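Local coordinates for protein sulfotransferase (PDB 3RNL) that probably transfers sulfonate groups from a donor to an acceptor molecule and binds magnesium, at residues A[31-36]-A[206-211]. Sequence-based numbering, arbitrary orientation.
Sequences HPDIYI and LGVSTD. With MG (magnesium ion), chain B.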
loop_
_atom_site.group_PDB
_atom_site.type_symbol
_atom_site.label_atom_id
_atom_site.label_comp_id
_atom_site.label_asym_id
_atom_site.label_seq_id
_atom_site.Cartn_x
_atom_site.Cartn_y
_atom_site.Cartn_z
ATOM N N HIS A 31 -6.126 -12.330 -14.260
ATOM C CA HIS A 31 -7.289 -13.211 -14.077
ATOM C C HIS A 31 -8.432 -12.745 -14.983
ATOM O O HIS A 31 -8.722 -11.563 -15.056
ATOM C CB HIS A 31 -7.718 -13.190 -12.603
ATOM C CG HIS A 31 -8.682 -14.278 -12.218
ATOM N ND1 HIS A 31 -9.959 -14.361 -12.735
ATOM C CD2 HIS A 31 -8.563 -15.301 -11.338
ATOM C CE1 HIS A 31 -10.581 -15.400 -12.199
ATOM N NE2 HIS A 31 -9.756 -15.985 -11.342
ATOM N N PRO A 32 -9.095 -13.675 -15.683
ATOM C CA PRO A 32 -10.149 -13.227 -16.609
ATOM C C PRO A 32 -11.358 -12.569 -15.920
ATOM O O PRO A 32 -12.098 -11.841 -16.581
ATOM C CB PRO A 32 -10.568 -14.530 -17.327
ATOM C CG PRO A 32 -10.146 -15.636 -16.400
ATOM C CD PRO A 32 -8.888 -15.135 -15.722
ATOM N N ASP A 33 -11.563 -12.849 -14.632
ATOM C CA ASP A 33 -12.673 -12.294 -13.857
ATOM C C ASP A 33 -12.307 -11.058 -13.019
ATOM O O ASP A 33 -13.090 -10.634 -12.181
ATOM C CB ASP A 33 -13.322 -13.370 -12.987
ATOM C CG ASP A 33 -14.834 -13.229 -12.901
ATOM O OD1 ASP A 33 -15.423 -12.372 -13.608
ATOM O OD2 ASP A 33 -15.433 -13.999 -12.125
ATOM N N ILE A 34 -11.088 -10.548 -13.180
ATOM C CA ILE A 34 -10.655 -9.371 -12.417
ATOM C C ILE A 34 -10.213 -8.255 -13.355
ATOM O O ILE A 34 -9.431 -8.497 -14.277
ATOM C CB ILE A 34 -9.459 -9.725 -11.518
ATOM C CG1 ILE A 34 -9.840 -10.843 -10.543
ATOM C CG2 ILE A 34 -8.961 -8.487 -10.749
ATOM C CD1 ILE A 34 -8.670 -11.289 -9.655
ATOM N N TYR A 35 -10.687 -7.032 -13.120
ATOM C CA TYR A 35 -10.211 -5.878 -13.885
ATOM C C TYR A 35 -9.594 -4.846 -12.958
ATOM O O TYR A 35 -10.200 -4.485 -11.957
ATOM C CB TYR A 35 -11.344 -5.194 -14.660
ATOM C CG TYR A 35 -10.820 -4.040 -15.486
ATOM C CD1 TYR A 35 -10.301 -4.264 -16.758
ATOM C CD2 TYR A 35 -10.802 -2.743 -14.987
ATOM C CE1 TYR A 35 -9.795 -3.231 -17.521
ATOM C CE2 TYR A 35 -10.297 -1.693 -15.754
ATOM C CZ TYR A 35 -9.795 -1.952 -17.016
ATOM O OH TYR A 35 -9.272 -0.940 -17.788
ATOM N N ILE A 36 -8.347 -4.486 -13.223
ATOM C CA ILE A 36 -7.670 -3.357 -12.591
ATOM C C ILE A 36 -7.200 -2.359 -13.646
ATOM O O ILE A 36 -6.521 -2.773 -14.590
ATOM C CB ILE A 36 -6.506 -3.799 -11.697
ATOM C CG1 ILE A 36 -7.010 -4.765 -10.620
ATOM C CG2 ILE A 36 -5.864 -2.573 -11.048
ATOM C CD1 ILE A 36 -5.881 -5.387 -9.834
ATOM N N LEU A 206 -11.722 -12.575 -3.100
ATOM C CA LEU A 206 -12.491 -11.743 -4.026
ATOM C C LEU A 206 -13.695 -12.479 -4.603
ATOM O O LEU A 206 -14.505 -11.884 -5.302
ATOM C CB LEU A 206 -11.604 -11.223 -5.168
ATOM C CG LEU A 206 -10.484 -10.279 -4.702
ATOM C CD1 LEU A 206 -9.539 -9.885 -5.838
ATOM C CD2 LEU A 206 -11.066 -9.023 -4.010
ATOM N N GLY A 207 -13.786 -13.775 -4.329
ATOM C CA GLY A 207 -14.907 -14.575 -4.802
ATOM C C GLY A 207 -14.859 -14.851 -6.297
ATOM O O GLY A 207 -15.905 -14.937 -6.945
ATOM N N VAL A 208 -13.658 -14.977 -6.858
ATOM C CA VAL A 208 -13.534 -15.414 -8.244
ATOM C C VAL A 208 -12.826 -16.765 -8.279
ATOM O O VAL A 208 -12.331 -17.238 -7.252
ATOM C CB VAL A 208 -12.767 -14.388 -9.113
ATOM C CG1 VAL A 208 -13.537 -13.058 -9.187
ATOM C CG2 VAL A 208 -11.332 -14.166 -8.577
ATOM N N SER A 209 -12.719 -17.360 -9.465
ATOM C CA SER A 209 -12.225 -18.729 -9.570
ATOM C C SER A 209 -10.796 -18.865 -9.067
ATOM O O SER A 209 -9.915 -18.064 -9.409
ATOM C CB SER A 209 -12.307 -19.237 -11.014
ATOM O OG SER A 209 -11.717 -20.526 -11.127
ATOM N N THR A 210 -10.564 -19.889 -8.259
ATOM C CA THR A 210 -9.211 -20.173 -7.806
ATOM C C THR A 210 -8.464 -21.059 -8.795
ATOM O O THR A 210 -7.299 -21.393 -8.561
ATOM C CB THR A 210 -9.192 -20.860 -6.431
ATOM O OG1 THR A 210 -10.023 -22.025 -6.480
ATOM C CG2 THR A 210 -9.686 -19.901 -5.332
ATOM N N ASP A 211 -9.074 -21.431 -9.917
ATOM C CA ASP A 211 -8.264 -22.263 -10.777
ATOM C C ASP A 211 -7.741 -21.246 -11.766
ATOM O O ASP A 211 -8.276 -21.040 -12.856
ATOM C CB ASP A 211 -9.218 -23.238 -11.472
ATOM C CG ASP A 211 -8.527 -24.140 -12.483
ATOM O OD1 ASP A 211 -7.339 -24.470 -12.297
ATOM O OD2 ASP A 211 -9.195 -24.534 -13.464
HETATM MG MG MG B . -8.298 -9.573 -16.025
HETATM O O HOH W 1 -10.331 -9.558 -17.546
HETATM O O HOH W 2 -14.315 -16.533 -11.669
HETATM O O HOH W 3 -7.935 -7.421 -17.421
HETATM O O HOH W 4 -7.427 -10.927 -17.991
#
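Val208 lays its CG2 methyl over one face of the His31 imidazole, displaced from the ring centre toward NE2, which it approaches to 3.7 Å in a CH-pi contact. The ring is gripped at both nitrogens. NE2 donates to the carbonyl O of Ser209 (2.8 Å, N-H...O 161°), the oxygen lying close to the ring plane and offering a lone pair; ND1, on the other side of CE1, accepts the backbone N-H of Asp33 at 2.9 Å, again in plane. In His31, part of the type I turn of residues 31-34, chi1 (-166°) sets CG anti to the backbone N, beside the carbonyl carbon, and the two bonds fix the ring's rotation. An alanine here would probably leave Ser209 O and the Asp33 N-H without their ring partners and strip the cover from Val208 CG2. The other methyl of Val208, CG1, rests against Asp33, 3.6 Å from OD2. That oxygen also takes a bond from a water that accepts from Ser209 N, a second polar bridge between the segments, while OD1 is held by the backbone N of Arg84. Deeper in, Ile34 CD1 meets Val208 CG2 and also Leu206 CD1, next to Phe11 of the central sheet. Magnesium is bound on the same turn by the carbonyls of His31 and Ile34, with Ser29 O and waters. Edge strand 34-35 of the parallel sheet is thereby joined to the loop leaving helix 195-206, which ends in a Schellman motif at Gly207, with positive phi, just before Val208, in an alpha-beta-alpha sandwich of the P-loop sulfotransferase type.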